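Local coordinates for octenoyl-coa reductase/carboxylase (Streptomyces sp., PDB 4A10), which catalyses the NADPH-dependent reductive carboxylation of 2-octenoyl-CoA, as a homotetrameric carboxylase/reductase of the medium-chain dehydrogenase/reductase superfamily, at the interface of chains A and B. Residues are numbered along the deposited sequence; one frame, centred on the assembly and turned at random. Chains: chain A/B, Octenoyl-coa reductase/carboxylase.

Contact 1: the interface of chains A and B. Residues chain A 350-351, 355-357; chain B 319, 334, 357-359.
A:Leu350 meets B:Phe319 and B:Ile357 through one methyl, CD2: with CG anti to the backbone N (chi1 -174°), CD2 is the side-chain atom that reaches chain B. B:Phe319 also has CG anti to its backbone N (chi1 180°), and the two side chains meet tip to tip, with the far end of the phenyl ring, CZ, 3.9 Å from A:Leu350 CD2. The same methyl is 3.9 Å from CG2 of B:Ile357, whose side chain crosses that of A:Leu350 at about a right angle, and it also approaches the methyl CG2 of B:Thr334 at 4.1 Å. One leucine branch is thus shared by an aromatic tip and two branched side chains, at separations normal for van der Waals packing. Beside this apolar cluster, two edge strands pair antiparallel. A:Ile357 and B:Ile357 face each other near the molecular two-fold and exchange backbone bonds: A:Ile357 N donates to B:Ile357 O at 2.9 Å, and B:Ile357 N donates to A:Ile357 O at 2.8 Å. Their CB atoms come within 4.0 Å, a close approach for opposed strand residues. The register continues outward, where B:Gly359 N donates to A:Lys355 O at 2.8 Å. At the rim, A:Trp351, an NADP-binding residue, brings CB to 3.7 Å from B:Thr334 O. In the fold, strands 356-359 of A and 355-359 of B join edge to edge between the subunits; helix 348-351 of A lies beside the junction, and B:Phe319 begins helix 319-325 while B:Thr334 ends strand 331-334.

Contact 2: the interface of chains A and B. Residues chain A 156-157, 208, 214, 358-361; chain B 353-354, 356.
The imidazole of A:His361 presents an edge to the backbone of B:Lys353, whose carbonyl carbon lies in the ring plane, and the guanidinium of A:Arg208 touches B:Leu354. On one face of that guanidinium CB of A:Met156 sits 3.8 Å above the plane, displaced toward the rim, and CB of A:Arg214 sits over the centre of the opposite face. A:Ser360 OG is at the edge, in the plane. This packing should limit rotation of the group while B:Leu354 crosses the arginine side chain at about a right angle, its CD2 methyl 3.9 Å from A:Arg208 NE. At the imidazole, ND1 makes a weak hydrogen bond to B:Lys353 O at 3.3 Å, fairly straight at 160°; B:Lys353 is modelled without the end of its side chain. B:Leu354 is the central plug. Its CG stands anti to the carbonyl carbon (chi1 -60°), at the contact. From there the two methyls face different partners: CD1 packs against A:Leu157 CD2 at 3.8 Å, whereas CD2 points toward A:Ser360 and the backbone of A:His361. B:Lys356 enters beside it, its chain bent at chi2 (-61°) and passing obliquely over A:Val358, with CD 3.6 Å from CG1 of that valine. The bent chain brings the side-chain amine NZ to A:Gly359 O, a weak bond of 3.2 Å, and to water 1 at 2.9 Å. That water also contacts the carbonyl of A:Arg214 and, weakly, NE and NH2 of A:Arg208, thereby connecting the two chains. The water and backbone carbonyls may ease repulsion between B:Lys356 NZ and A:Arg208 NH2, 5.1 Å apart, which would carry like charges if both are protonated. For the protein, this patch fits the segment leading into one subunit's interface strand against its partner, within a homotetramer. Because A:His361 is an NADP-binding residue, the contact may also help position the cofactor site, although the structure, solved without cofactor, does not show that coupling.

Contact 1: the interface of chains A and B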
loop_
_atom_site.group_PDB
_atom_site.type_symbol
_atom_site.label_atom_id
_atom_site.label_comp_id
_atom_site.label_asym_id
_atom_site.label_seq_id
_atom_site.Cartn_x
_atom_site.Cartn_y
_atom_site.Cartn_z
ATOM N N LEU A 350 -5.911 -18.419 -10.648
ATOM C CA LEU A 350 -5.306 -17.702 -9.537
ATOM C C LEU A 350 -3.964 -17.056 -9.915
ATOM O O LEU A 350 -3.826 -15.836 -9.826
ATOM C CB LEU A 350 -5.167 -18.621 -8.316
ATOM C CG LEU A 350 -4.673 -18.039 -6.984
ATOM C CD1 LEU A 350 -5.382 -16.731 -6.598
ATOM C CD2 LEU A 350 -4.816 -19.081 -5.880
ATOM N N TRP A 351 -3.001 -17.862 -10.361
ATOM C CA TRP A 351 -1.637 -17.377 -10.590
ATOM C C TRP A 351 -1.377 -16.817 -11.992
ATOM O O TRP A 351 -0.597 -15.871 -12.146
ATOM C CB TRP A 351 -0.613 -18.465 -10.263
ATOM C CG TRP A 351 -0.656 -19.649 -11.184
ATOM C CD1 TRP A 351 -1.451 -20.754 -11.062
ATOM C CD2 TRP A 351 0.138 -19.855 -12.365
ATOM N NE1 TRP A 351 -1.208 -21.632 -12.097
ATOM C CE2 TRP A 351 -0.234 -21.108 -12.906
ATOM C CE3 TRP A 351 1.128 -19.105 -13.016
ATOM C CZ2 TRP A 351 0.351 -21.628 -14.070
ATOM C CZ3 TRP A 351 1.705 -19.618 -14.173
ATOM C CH2 TRP A 351 1.316 -20.868 -14.687
ATOM N N LYS A 355 -4.269 -13.057 -9.665
ATOM C CA LYS A 355 -5.352 -12.612 -8.779
ATOM C C LYS A 355 -4.957 -12.627 -7.296
ATOM O O LYS A 355 -3.931 -13.197 -6.934
ATOM C CB LYS A 355 -6.627 -13.411 -9.061
ATOM C CG LYS A 355 -7.127 -13.192 -10.497
ATOM C CD LYS A 355 -8.494 -13.770 -10.779
ATOM C CE LYS A 355 -8.723 -13.832 -12.285
ATOM N NZ LYS A 355 -9.791 -14.780 -12.700
ATOM N N LYS A 356 -5.761 -11.971 -6.459
ATOM C CA LYS A 356 -5.524 -11.888 -5.022
ATOM C C LYS A 356 -6.784 -12.366 -4.314
ATOM O O LYS A 356 -7.904 -12.019 -4.706
ATOM C CB LYS A 356 -5.199 -10.444 -4.587
ATOM C CG LYS A 356 -4.107 -9.729 -5.412
ATOM C CD LYS A 356 -4.523 -8.291 -5.851
ATOM C CE LYS A 356 -4.226 -7.205 -4.787
ATOM N NZ LYS A 356 -4.541 -5.795 -5.264
ATOM N N ILE A 357 -6.604 -13.192 -3.296
ATOM C CA ILE A 357 -7.704 -13.589 -2.446
ATOM C C ILE A 357 -7.427 -13.035 -1.056
ATOM O O ILE A 357 -6.339 -13.219 -0.516
ATOM C CB ILE A 357 -7.861 -15.124 -2.377
ATOM C CG1 ILE A 357 -8.161 -15.703 -3.766
ATOM C CG2 ILE A 357 -8.961 -15.512 -1.370
ATOM C CD1 ILE A 357 -7.747 -17.137 -3.933
ATOM N N PHE B 319 -0.653 -26.276 -1.454
ATOM C CA PHE B 319 -1.405 -25.029 -1.355
ATOM C C PHE B 319 -2.281 -24.925 -0.090
ATOM O O PHE B 319 -2.275 -23.895 0.589
ATOM C CB PHE B 319 -2.253 -24.845 -2.617
ATOM C CG PHE B 319 -3.073 -23.597 -2.620
ATOM C CD1 PHE B 319 -2.479 -22.359 -2.819
ATOM C CD2 PHE B 319 -4.445 -23.655 -2.418
ATOM C CE1 PHE B 319 -3.243 -21.188 -2.822
ATOM C CE2 PHE B 319 -5.218 -22.492 -2.418
ATOM C CZ PHE B 319 -4.610 -21.255 -2.623
ATOM N N THR B 334 1.891 -17.651 -4.427
ATOM C CA THR B 334 1.756 -18.899 -5.162
ATOM C C THR B 334 1.955 -18.715 -6.658
ATOM O O THR B 334 1.454 -17.756 -7.246
ATOM C CB THR B 334 0.370 -19.587 -4.858
ATOM O OG1 THR B 334 0.270 -20.826 -5.558
ATOM C CG2 THR B 334 -0.816 -18.689 -5.236
ATOM N N ILE B 357 -3.835 -14.369 -0.008
ATOM C CA ILE B 357 -3.239 -15.272 -1.002
ATOM C C ILE B 357 -2.928 -14.435 -2.240
ATOM O O ILE B 357 -3.810 -13.730 -2.753
ATOM C CB ILE B 357 -4.214 -16.430 -1.346
ATOM C CG1 ILE B 357 -4.338 -17.378 -0.156
ATOM C CG2 ILE B 357 -3.759 -17.225 -2.574
ATOM C CD1 ILE B 357 -5.677 -18.052 -0.059
ATOM N N VAL B 358 -1.676 -14.467 -2.693
ATOM C CA VAL B 358 -1.280 -13.705 -3.875
ATOM C C VAL B 358 -0.898 -14.676 -4.986
ATOM O O VAL B 358 0.058 -15.438 -4.845
ATOM C CB VAL B 358 -0.091 -12.742 -3.592
ATOM C CG1 VAL B 358 0.346 -12.036 -4.873
ATOM C CG2 VAL B 358 -0.451 -11.708 -2.508
ATOM N N GLY B 359 -1.673 -14.664 -6.073
ATOM C CA GLY B 359 -1.321 -15.392 -7.287
ATOM C C GLY B 359 -0.393 -14.520 -8.132
ATOM O O GLY B 359 -0.688 -13.360 -8.394
#

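Contact 2: the interface of chains A and B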
loop_
_atom_site.group_PDB
_atom_site.type_symbol
_atom_site.label_atom_id
_atom_site.label_comp_id
_atom_site.label_asym_id
_atom_site.label_seq_id
_atom_site.Cartn_x
_atom_site.Cartn_y
_atom_site.Cartn_z
ATOM N N MET A 156 -7.559 -6.419 14.560
ATOM C CA MET A 156 -8.007 -7.770 14.227
ATOM C C MET A 156 -6.928 -8.863 14.215
ATOM O O MET A 156 -7.262 -10.051 14.261
ATOM C CB MET A 156 -8.768 -7.774 12.887
ATOM C CG MET A 156 -10.131 -7.108 12.985
ATOM S SD MET A 156 -11.269 -7.939 14.159
ATOM C CE MET A 156 -11.509 -9.554 13.413
ATOM N N LEU A 157 -5.654 -8.463 14.202
ATOM C CA LEU A 157 -4.532 -9.392 14.036
ATOM C C LEU A 157 -3.839 -9.908 15.305
ATOM O O LEU A 157 -2.949 -10.744 15.210
ATOM C CB LEU A 157 -3.480 -8.798 13.079
ATOM C CG LEU A 157 -4.042 -8.399 11.710
ATOM C CD1 LEU A 157 -2.920 -7.825 10.812
ATOM C CD2 LEU A 157 -4.699 -9.589 11.046
ATOM N N ARG A 208 -14.615 -3.529 6.208
ATOM C CA ARG A 208 -13.238 -3.978 6.194
ATOM C C ARG A 208 -12.950 -4.654 4.868
ATOM O O ARG A 208 -11.895 -4.476 4.311
ATOM C CB ARG A 208 -12.905 -4.906 7.383
ATOM C CG ARG A 208 -11.413 -5.246 7.472
ATOM C CD ARG A 208 -11.103 -6.250 8.578
ATOM N NE ARG A 208 -9.727 -6.761 8.515
ATOM C CZ ARG A 208 -8.683 -6.251 9.175
ATOM N NH1 ARG A 208 -8.810 -5.187 9.942
ATOM N NH2 ARG A 208 -7.493 -6.821 9.073
ATOM N N ARG A 214 -7.412 -2.426 4.733
ATOM C CA ARG A 214 -7.028 -3.788 5.127
ATOM C C ARG A 214 -7.770 -4.863 4.315
ATOM O O ARG A 214 -7.561 -6.060 4.520
ATOM C CB ARG A 214 -7.210 -4.047 6.642
ATOM C CG ARG A 214 -6.669 -2.963 7.613
ATOM C CD ARG A 214 -5.230 -2.532 7.353
ATOM N NE ARG A 214 -4.928 -1.238 7.978
ATOM C CZ ARG A 214 -4.450 -1.085 9.222
ATOM N NH1 ARG A 214 -4.211 -2.143 9.977
ATOM N NH2 ARG A 214 -4.214 0.130 9.716
ATOM N N VAL A 358 -8.410 -12.348 -0.490
ATOM C CA VAL A 358 -8.287 -11.828 0.866
ATOM C C VAL A 358 -9.335 -12.486 1.766
ATOM O O VAL A 358 -10.542 -12.315 1.563
ATOM C CB VAL A 358 -8.405 -10.277 0.912
ATOM C CG1 VAL A 358 -8.319 -9.753 2.373
ATOM C CG2 VAL A 358 -7.331 -9.619 0.045
ATOM N N GLY A 359 -8.860 -13.248 2.748
ATOM C CA GLY A 359 -9.741 -13.853 3.735
ATOM C C GLY A 359 -9.927 -12.830 4.828
ATOM O O GLY A 359 -8.953 -12.251 5.294
ATOM N N SER A 360 -11.171 -12.586 5.223
ATOM C CA SER A 360 -11.445 -11.558 6.206
ATOM C C SER A 360 -12.714 -11.825 6.968
ATOM O O SER A 360 -13.651 -12.423 6.447
ATOM C CB SER A 360 -11.578 -10.181 5.538
ATOM O OG SER A 360 -11.582 -9.135 6.511
ATOM N N HIS A 361 -12.749 -11.345 8.203
ATOM C CA HIS A 361 -13.990 -11.226 8.923
ATOM C C HIS A 361 -13.804 -10.135 9.980
ATOM O O HIS A 361 -12.683 -9.695 10.241
ATOM C CB HIS A 361 -14.367 -12.556 9.566
ATOM C CG HIS A 361 -13.510 -12.904 10.734
ATOM N ND1 HIS A 361 -12.283 -13.520 10.599
ATOM C CD2 HIS A 361 -13.690 -12.700 12.058
ATOM C CE1 HIS A 361 -11.746 -13.678 11.795
ATOM N NE2 HIS A 361 -12.586 -13.204 12.698
ATOM N N LYS B 353 -9.042 -17.482 8.828
ATOM C CA LYS B 353 -9.942 -16.341 8.948
ATOM C C LYS B 353 -9.414 -14.944 8.541
ATOM O O LYS B 353 -10.211 -14.147 8.045
ATOM C CB LYS B 353 -10.585 -16.331 10.343
ATOM N N LEU B 354 -8.117 -14.648 8.743
ATOM C CA LEU B 354 -7.475 -13.421 8.199
ATOM C C LEU B 354 -6.123 -13.724 7.526
ATOM O O LEU B 354 -5.074 -13.723 8.168
ATOM C CB LEU B 354 -7.295 -12.309 9.248
ATOM C CG LEU B 354 -8.497 -11.695 9.978
ATOM C CD1 LEU B 354 -8.114 -11.274 11.383
ATOM C CD2 LEU B 354 -9.115 -10.529 9.210
ATOM N N LYS B 356 -3.956 -13.533 3.450
ATOM C CA LYS B 356 -3.970 -13.080 2.057
ATOM C C LYS B 356 -3.290 -14.130 1.180
ATOM O O LYS B 356 -2.312 -14.735 1.588
ATOM C CB LYS B 356 -3.295 -11.697 1.883
ATOM C CG LYS B 356 -3.449 -10.675 3.030
ATOM C CD LYS B 356 -4.912 -10.277 3.321
ATOM C CE LYS B 356 -5.140 -9.908 4.807
ATOM N NZ LYS B 356 -6.546 -10.196 5.313
HETATM O O HOH W 1 -8.250 -7.913 6.056
#

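Contact 1 and contact 2 lie about 15 Å apart, measured between the centres of their C-alpha atoms, and follow the same pair of antiparallel strands, 356-359 of A and 355-359 of B. Both draw on A:Val358 or B:Val358, on A:Lys356 or B:Lys356 and on A:Gly359 or B:Gly359, which the two-fold places in exchanged roles. Contact 1 therefore supplies the backbone-paired centre and contact 2 a side-chain-rich flank, each with a twin across the axis. Continuous strand pairing with flanking plugs is consistent with a dimer unit within the homotetramer, though the structure alone does not show its stability, and NADP-binding residues occur in both contacts.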